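Local coordinates for protein imelysin (Bacteroides ovatus ATCC 8483, PDB 3OYV) that belongs to the imelysin-like proteins implicated in bacterial iron uptake and is probably a metal-binding protein of the outer membrane, at residues N13-W24 with L350-Q361. Numbering follows the deposited sequence.
Sequences NIDYTPENASSW and LLYKNGEPRKVQ. With GOL (glycerol), chain E.
Arg358 and Trp24 meet at about a right angle: the indole edge at CZ2 points into one face of the guanidinium, with CZ2 3.5 Å from Arg358 NE and the two planes 81° apart. Lys353 CB lies over the opposite face, off its centre. The indole is itself layered, Leu350 CD2 making a CH-pi contact over the five-membered ring, 4.1 Å from its centroid, while CD1 of Tyr16 lies over the other face. Farther out, Val360 CG1 packs obliquely on the Tyr16 ring, whose hydroxyl is hydrogen-bonded to His25.

Among the hydrogen bonds, Trp24 NE1 donates in its ring plane to a lone pair of Leu350 O (2.9 Å), near the C-terminal end of helix 343-351. Replacing Trp24 by an alanine is likely to leave this carbonyl without its indole donor and to open a gap between Tyr16, Leu350 and the arginine. Arg358 NH1 gives a 2.7 Å bond to Ile14 O, which is tilted 20° from the guanidinium plane; NH2 reaches O3 of a glycerol, probably from the crystallisation liquor, and Phe349 O.

The salt bridge of the contact is made by Lys353. Its CG is anti to the backbone N (chi1 -176°) and the chain runs out fully extended, carrying NZ to OD1 of Asp15 (2.7 Å, on the syn side) and to OD1 of Asn13 (2.9 Å). One water links OD1 of Asp15 to Arg358 NH1, and two more join the backbone of Tyr16 to Lys359 O.

The end of helix 343-351, the type I' hairpin after it and the C-terminal tail are thus tied to the start of helix 21-47 and the residues before it by a layered aromatic centre and a more exposed salt bridge, where Asp15 is likely to offset the charge of Lys353 and, less directly through a water, that of buried Arg358.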
ATOM      1  N   ASN A  13      12.096  21.474  -2.823  1.00 22.73           N
ATOM      2  CA  ASN A  13      11.783  21.791  -4.207  1.00 23.63           C
ATOM      3  C   ASN A  13      12.992  21.522  -5.113  1.00 22.22           C
ATOM      4  O   ASN A  13      14.090  21.990  -4.831  1.00 22.39           O
ATOM      5  CB  ASN A  13      11.428  23.279  -4.343  1.00 25.20           C
ATOM      6  CG  ASN A  13      11.018  23.645  -5.754  1.00 27.44           C
ATOM      7  OD1 ASN A  13       9.909  23.326  -6.184  1.00 36.25           O
ATOM      8  ND2 ASN A  13      11.901  24.343  -6.477  1.00 27.93           N
ATOM      9  N   ILE A  14      12.780  20.799  -6.200  1.00 18.98           N
ATOM     10  CA  ILE A  14      13.794  20.665  -7.238  1.00 17.45           C
ATOM     11  C   ILE A  14      13.086  20.370  -8.548  1.00 17.24           C
ATOM     12  O   ILE A  14      12.045  19.715  -8.545  1.00 19.17           O
ATOM     13  CB  ILE A  14      14.816  19.593  -6.845  1.00 17.95           C
ATOM     14  CG1 ILE A  14      15.949  19.542  -7.854  1.00 16.90           C
ATOM     15  CG2 ILE A  14      14.122  18.203  -6.674  1.00 19.41           C
ATOM     16  CD1 ILE A  14      17.148  18.699  -7.364  1.00 19.45           C
ATOM     17  N   ASP A  15      13.616  20.868  -9.655  1.00 17.85           N
ATOM     18  CA  ASP A  15      13.128  20.511 -10.970  1.00 17.54           C
ATOM     19  C   ASP A  15      14.218  19.783 -11.747  1.00 17.87           C
ATOM     20  O   ASP A  15      15.409  19.975 -11.489  1.00 19.87           O
ATOM     21  CB  ASP A  15      12.690  21.752 -11.741  1.00 20.31           C
ATOM     22  CG  ASP A  15      11.561  22.502 -11.057  1.00 22.75           C
ATOM     23  OD1 ASP A  15      10.535  21.867 -10.757  1.00 19.92           O
ATOM     24  OD2 ASP A  15      11.700  23.728 -10.835  1.00 27.75           O
ATOM     25  N   TYR A  16      13.777  18.970 -12.691  1.00 17.03           N
ATOM     26  CA  TYR A  16      14.672  18.269 -13.594  1.00 16.72           C
ATOM     27  C   TYR A  16      15.334  19.270 -14.528  1.00 19.05           C
ATOM     28  O   TYR A  16      14.648  20.100 -15.162  1.00 20.86           O
ATOM     29  CB  TYR A  16      13.843  17.253 -14.370  1.00 17.97           C
ATOM     30  CG  TYR A  16      14.573  16.415 -15.385  1.00 15.53           C
ATOM     31  CD1 TYR A  16      15.168  15.200 -15.027  1.00 13.53           C
ATOM     32  CD2 TYR A  16      14.641  16.805 -16.711  1.00 22.52           C
ATOM     33  CE1 TYR A  16      15.794  14.410 -15.970  1.00 15.86           C
ATOM     34  CE2 TYR A  16      15.287  16.028 -17.658  1.00 21.64           C
ATOM     35  CZ  TYR A  16      15.875  14.823 -17.284  1.00 16.94           C
ATOM     36  OH  TYR A  16      16.502  14.073 -18.254  1.00 15.43           O
ATOM     37  N   THR A  17      16.660  19.202 -14.612  1.00 18.43           N
ATOM     38  CA  THR A  17      17.419  20.106 -15.477  1.00 17.48           C
ATOM     39  C   THR A  17      18.492  19.311 -16.214  1.00 15.18           C
ATOM     40  O   THR A  17      18.844  18.219 -15.793  1.00 14.04           O
ATOM     41  CB  THR A  17      18.156  21.177 -14.656  1.00 18.36           C
ATOM     42  OG1 THR A  17      19.221  20.550 -13.905  1.00 19.14           O
ATOM     43  CG2 THR A  17      17.173  21.973 -13.704  1.00 21.16           C
ATOM     44  N   PRO A  18      19.102  19.903 -17.262  1.00 16.06           N
ATOM     45  CA  PRO A  18      20.238  19.213 -17.879  1.00 17.36           C
ATOM     46  C   PRO A  18      21.359  18.902 -16.881  1.00 14.90           C
ATOM     47  O   PRO A  18      22.033  17.885 -16.989  1.00 14.15           O
ATOM     48  CB  PRO A  18      20.732  20.216 -18.932  1.00 18.47           C
ATOM     49  CG  PRO A  18      19.471  20.983 -19.285  1.00 19.77           C
ATOM     50  CD  PRO A  18      18.720  21.133 -17.993  1.00 18.10           C
ATOM     51  N   GLU A  19      21.546  19.770 -15.903  1.00 15.00           N
ATOM     52  CA  GLU A  19      22.665  19.640 -14.987  1.00 15.31           C
ATOM     53  C   GLU A  19      22.435  18.553 -13.941  1.00 14.89           C
ATOM     54  O   GLU A  19      23.397  17.972 -13.459  1.00 16.36           O
ATOM     55  CB  GLU A  19      22.934  20.982 -14.316  1.00 17.44           C
ATOM     56  CG  GLU A  19      23.631  21.981 -15.227  1.00 22.44           C
ATOM     57  CD  GLU A  19      22.696  22.594 -16.270  1.00 27.55           C
ATOM     58  OE1 GLU A  19      21.453  22.696 -16.016  1.00 28.00           O
ATOM     59  OE2 GLU A  19      23.226  22.984 -17.346  1.00 31.57           O
ATOM     60  N   ASN A  20      21.180  18.262 -13.570  1.00 13.41           N
ATOM     61  CA  ASN A  20      20.919  17.175 -12.611  1.00 13.12           C
ATOM     62  C   ASN A  20      20.364  15.921 -13.275  1.00 11.94           C
ATOM     63  O   ASN A  20      20.126  14.918 -12.599  1.00 11.38           O
ATOM     64  CB  ASN A  20      20.039  17.608 -11.435  1.00 11.96           C
ATOM     65  CG  ASN A  20      18.664  18.052 -11.863  1.00 12.58           C
ATOM     66  OD1 ASN A  20      18.122  17.535 -12.838  1.00 14.06           O
ATOM     67  ND2 ASN A  20      18.058  18.971 -11.096  1.00 17.33           N
ATOM     68  N   ALA A  21      20.264  15.920 -14.613  1.00 11.30           N
ATOM     69  CA  ALA A  21      19.574  14.840 -15.310  1.00 12.59           C
ATOM     70  C   ALA A  21      20.264  13.497 -15.104  1.00 12.06           C
ATOM     71  O   ALA A  21      19.611  12.485 -14.923  1.00 11.02           O
ATOM     72  CB  ALA A  21      19.498  15.153 -16.799  1.00 14.04           C
ATOM     73  N   SER A  22      21.601  13.452 -15.114  1.00 11.40           N
ATOM     74  CA  SER A  22      22.278  12.176 -14.991  0.70 10.69           C
ATOM     75  C   SER A  22      22.041  11.563 -13.621  1.00 11.29           C
ATOM     76  O   SER A  22      21.712  10.384 -13.504  1.00 11.16           O
ATOM     77  CB  SER A  22      23.780  12.333 -15.226  0.70 11.05           C
ATOM     78  OG  SER A  22      24.380  11.074 -15.167  0.70 11.54           O
ATOM     79  N   SER A  23      22.163  12.369 -12.577  1.00 10.60           N
ATOM     80  CA  SER A  23      21.875  11.894 -11.218  0.50 10.34           C
ATOM     81  C   SER A  23      20.413  11.449 -11.102  1.00 11.34           C
ATOM     82  O   SER A  23      20.106  10.444 -10.480  1.00 11.04           O
ATOM     83  CB  SER A  23      22.145  12.995 -10.189  0.50 11.07           C
ATOM     84  OG  SER A  23      23.529  13.311 -10.114  0.50  8.30           O
ATOM     85  N   TRP A  24      19.511  12.222 -11.705  1.00 11.26           N
ATOM     86  CA  TRP A  24      18.074  11.912 -11.667  1.00 10.74           C
ATOM     87  C   TRP A  24      17.817  10.545 -12.312  1.00 11.45           C
ATOM     88  O   TRP A  24      17.113   9.694 -11.745  1.00 10.89           O
ATOM     89  CB  TRP A  24      17.290  12.999 -12.394  1.00 11.55           C
ATOM     90  CG  TRP A  24      15.881  13.196 -11.950  1.00 11.10           C
ATOM     91  CD1 TRP A  24      14.841  12.318 -12.049  1.00 12.74           C
ATOM     92  CD2 TRP A  24      15.359  14.370 -11.343  1.00 12.66           C
ATOM     93  NE1 TRP A  24      13.703  12.882 -11.540  1.00 12.96           N
ATOM     94  CE2 TRP A  24      13.986  14.150 -11.108  1.00 12.75           C
ATOM     95  CE3 TRP A  24      15.919  15.594 -10.973  1.00 13.50           C
ATOM     96  CZ2 TRP A  24      13.173  15.108 -10.519  1.00 14.33           C
ATOM     97  CZ3 TRP A  24      15.113  16.528 -10.413  1.00 16.61           C
ATOM     98  CH2 TRP A  24      13.753  16.276 -10.163  1.00 16.30           C
ATOM     99  N   LEU A 350      10.248  11.761  -7.616  1.00  9.98           N
ATOM    100  CA  LEU A 350      11.087  11.856  -8.815  1.00  9.68           C
ATOM    101  C   LEU A 350      10.302  11.956 -10.109  1.00  9.79           C
ATOM    102  O   LEU A 350      10.845  12.408 -11.121  1.00 11.78           O
ATOM    103  CB  LEU A 350      12.072  10.675  -8.840  1.00 10.26           C
ATOM    104  CG  LEU A 350      13.139  10.628  -7.722  1.00 11.09           C
ATOM    105  CD1 LEU A 350      13.862   9.259  -7.708  1.00 12.09           C
ATOM    106  CD2 LEU A 350      14.125  11.822  -7.812  1.00 13.22           C
ATOM    107  N   LEU A 351       9.017  11.566 -10.072  1.00  9.14           N
ATOM    108  CA  LEU A 351       8.172  11.527 -11.250  1.00  9.55           C
ATOM    109  C   LEU A 351       7.127  12.642 -11.342  1.00  9.71           C
ATOM    110  O   LEU A 351       6.677  12.964 -12.438  1.00 10.34           O
ATOM    111  CB  LEU A 351       7.461  10.169 -11.364  1.00  9.65           C
ATOM    112  CG  LEU A 351       8.347   8.976 -11.671  1.00  9.01           C
ATOM    113  CD1 LEU A 351       7.508   7.692 -11.628  1.00 10.78           C
ATOM    114  CD2 LEU A 351       9.045   9.153 -13.040  1.00 10.23           C
ATOM    115  N   TYR A 352       6.698  13.159 -10.188  1.00 10.31           N
ATOM    116  CA  TYR A 352       5.595  14.092 -10.089  1.00 10.57           C
ATOM    117  C   TYR A 352       5.976  15.385  -9.386  1.00 10.09           C
ATOM    118  O   TYR A 352       6.859  15.383  -8.513  1.00 12.77           O
ATOM    119  CB  TYR A 352       4.484  13.479  -9.261  1.00 11.09           C
ATOM    120  CG  TYR A 352       3.712  12.345  -9.877  1.00 11.43           C
ATOM    121  CD1 TYR A 352       2.579  12.579 -10.624  1.00 11.29           C
ATOM    122  CD2 TYR A 352       4.078  11.018  -9.625  1.00 11.30           C
ATOM    123  CE1 TYR A 352       1.826  11.517 -11.117  1.00 11.06           C
ATOM    124  CE2 TYR A 352       3.354   9.967 -10.138  1.00 10.34           C
ATOM    125  CZ  TYR A 352       2.214  10.219 -10.861  1.00  9.83           C
ATOM    126  OH  TYR A 352       1.494   9.143 -11.317  1.00 13.73           O
ATOM    127  N   LYS A 353       5.264  16.446  -9.739  1.00 11.38           N
ATOM    128  CA  LYS A 353       5.319  17.649  -8.950  1.00 14.69           C
ATOM    129  C   LYS A 353       3.938  18.287  -8.927  1.00 13.59           C
ATOM    130  O   LYS A 353       3.345  18.550  -9.975  1.00 14.13           O
ATOM    131  CB  LYS A 353       6.370  18.572  -9.533  1.00 16.64           C
ATOM    132  CG  LYS A 353       6.545  19.837  -8.688  1.00 19.10           C
ATOM    133  CD  LYS A 353       7.647  20.710  -9.181  1.00 23.38           C
ATOM    134  CE  LYS A 353       7.928  21.832  -8.212  1.00 27.47           C
ATOM    135  NZ  LYS A 353       8.893  22.805  -8.803  1.00 27.37           N
ATOM    136  N   ASN A 354       3.420  18.527  -7.724  1.00 14.09           N
ATOM    137  CA  ASN A 354       2.166  19.306  -7.554  1.00 16.49           C
ATOM    138  C   ASN A 354       0.989  18.716  -8.344  1.00 16.25           C
ATOM    139  O   ASN A 354       0.183  19.417  -8.979  1.00 19.25           O
ATOM    140  CB  ASN A 354       2.368  20.809  -7.912  1.00 18.34           C
ATOM    141  CG  ASN A 354       3.429  21.502  -7.046  1.00 21.48           C
ATOM    142  OD1 ASN A 354       3.704  21.105  -5.900  1.00 26.92           O
ATOM    143  ND2 ASN A 354       4.054  22.543  -7.613  1.00 26.05           N
ATOM    144  N   GLY A 355       0.906  17.393  -8.306  1.00 14.70           N
ATOM    145  CA  GLY A 355      -0.196  16.640  -8.868  1.00 16.52           C
ATOM    146  C   GLY A 355      -0.095  16.270 -10.336  1.00 16.84           C
ATOM    147  O   GLY A 355      -1.008  15.653 -10.876  1.00 19.19           O
ATOM    148  N   GLU A 356       1.001  16.633 -11.003  1.00 14.49           N
ATOM    149  CA  GLU A 356       1.154  16.375 -12.446  1.00 14.80           C
ATOM    150  C   GLU A 356       2.508  15.726 -12.705  1.00 13.43           C
ATOM    151  O   GLU A 356       3.434  15.904 -11.915  1.00 14.33           O
ATOM    152  CB  GLU A 356       1.047  17.677 -13.261  1.00 17.06           C
ATOM    153  CG  GLU A 356      -0.319  18.387 -13.188  1.00 26.52           C
ATOM    154  CD  GLU A 356      -1.474  17.622 -13.880  1.00 38.03           C
ATOM    155  OE1 GLU A 356      -1.267  16.528 -14.473  1.00 37.26           O
ATOM    156  OE2 GLU A 356      -2.624  18.130 -13.824  1.00 46.09           O
ATOM    157  N   PRO A 357       2.628  14.984 -13.818  1.00 13.86           N
ATOM    158  CA  PRO A 357       3.940  14.485 -14.191  1.00 12.97           C
ATOM    159  C   PRO A 357       4.928  15.626 -14.329  1.00 13.14           C
ATOM    160  O   PRO A 357       4.568  16.716 -14.822  1.00 14.31           O
ATOM    161  CB  PRO A 357       3.693  13.823 -15.558  1.00 13.18           C
ATOM    162  CG  PRO A 357       2.284  13.345 -15.475  1.00 15.78           C
ATOM    163  CD  PRO A 357       1.577  14.453 -14.700  1.00 14.26           C
ATOM    164  N   ARG A 358       6.177  15.380 -13.933  1.00 11.83           N
ATOM    165  CA  ARG A 358       7.222  16.359 -14.178  1.00 12.04           C
ATOM    166  C   ARG A 358       7.469  16.539 -15.669  1.00 13.01           C
ATOM    167  O   ARG A 358       7.200  15.645 -16.482  1.00 13.61           O
ATOM    168  CB  ARG A 358       8.498  15.956 -13.495  1.00 12.16           C
ATOM    169  CG  ARG A 358       8.398  16.091 -12.008  1.00 11.50           C
ATOM    170  CD  ARG A 358       9.669  15.612 -11.366  1.00 13.94           C
ATOM    171  NE  ARG A 358       9.746  15.702  -9.901  1.00 12.28           N
ATOM    172  CZ  ARG A 358      10.164  16.767  -9.214  1.00 12.19           C
ATOM    173  NH1 ARG A 358      10.365  17.952  -9.803  1.00 14.40           N
ATOM    174  NH2 ARG A 358      10.336  16.662  -7.909  1.00 13.49           N
ATOM    175  N   LYS A 359       8.028  17.698 -15.991  1.00 15.10           N
ATOM    176  CA  LYS A 359       8.393  18.045 -17.358  1.00 16.46           C
ATOM    177  C   LYS A 359       9.883  18.318 -17.433  1.00 18.19           C
ATOM    178  O   LYS A 359      10.531  18.696 -16.446  1.00 18.89           O
ATOM    179  CB  LYS A 359       7.621  19.289 -17.835  1.00 18.92           C
ATOM    180  CG  LYS A 359       6.125  19.105 -17.850  1.00 23.04           C
ATOM    181  CD  LYS A 359       5.461  20.358 -18.316  1.00 31.25           C
ATOM    182  CE  LYS A 359       3.955  20.194 -18.375  1.00 38.02           C
ATOM    183  NZ  LYS A 359       3.289  21.423 -18.909  1.00 44.97           N
ATOM    184  N   VAL A 360      10.416  18.115 -18.627  1.00 21.27           N
ATOM    185  CA  VAL A 360      11.783  18.493 -18.916  1.00 25.97           C
ATOM    186  C   VAL A 360      11.807  20.014 -19.217  1.00 30.69           C
ATOM    187  O   VAL A 360      10.779  20.649 -19.496  1.00 33.37           O
ATOM    188  CB  VAL A 360      12.374  17.631 -20.063  1.00 26.79           C
ATOM    189  CG1 VAL A 360      12.214  16.100 -19.755  1.00 26.16           C
ATOM    190  CG2 VAL A 360      11.747  17.996 -21.392  1.00 27.60           C
ATOM    191  N   GLN A 361      12.989  20.585 -19.136  1.00 36.03           N
ATOM    192  CA  GLN A 361      13.158  22.036 -19.266  1.00 39.80           C
ATOM    193  C   GLN A 361      12.884  22.484 -20.701  1.00 42.01           C
ATOM    194  O   GLN A 361      13.008  21.727 -21.669  1.00 43.26           O
ATOM    195  CB  GLN A 361      14.601  22.416 -18.897  1.00 41.24           C
ATOM    196  CG  GLN A 361      14.759  23.469 -17.826  1.00 44.22           C
ATOM    197  CD  GLN A 361      16.224  23.855 -17.666  1.00 46.44           C
ATOM    198  OE1 GLN A 361      16.999  23.803 -18.630  1.00 46.11           O
ATOM    199  NE2 GLN A 361      16.611  24.232 -16.450  1.00 50.06           N
ATOM    200  OXT GLN A 361      12.551  23.652 -20.942  1.00 46.49           O
TER
HETATM  201  C1  GOL E 388       8.286  16.528  -5.086  1.00 21.46           C
HETATM  202  O1  GOL E 388       7.420  16.737  -6.191  1.00 17.98           O
HETATM  203  C2  GOL E 388       8.546  17.830  -4.291  1.00 20.31           C
HETATM  204  O2  GOL E 388       7.294  18.326  -3.768  1.00 21.19           O
HETATM  205  C3  GOL E 388       9.118  18.991  -5.145  1.00 18.18           C
HETATM  206  O3  GOL E 388      10.459  18.828  -5.644  1.00 20.96           O
HETATM  207  O   HOH W   1      10.802  25.417  -8.621  1.00 38.19           O
HETATM  208  O   HOH W   2       9.436  19.564 -11.924  1.00 23.20           O
HETATM  209  O   HOH W   3      10.970  18.448 -13.439  1.00 23.73           O
HETATM  210  O   HOH W   4      12.161  20.836 -15.542  1.00 25.55           O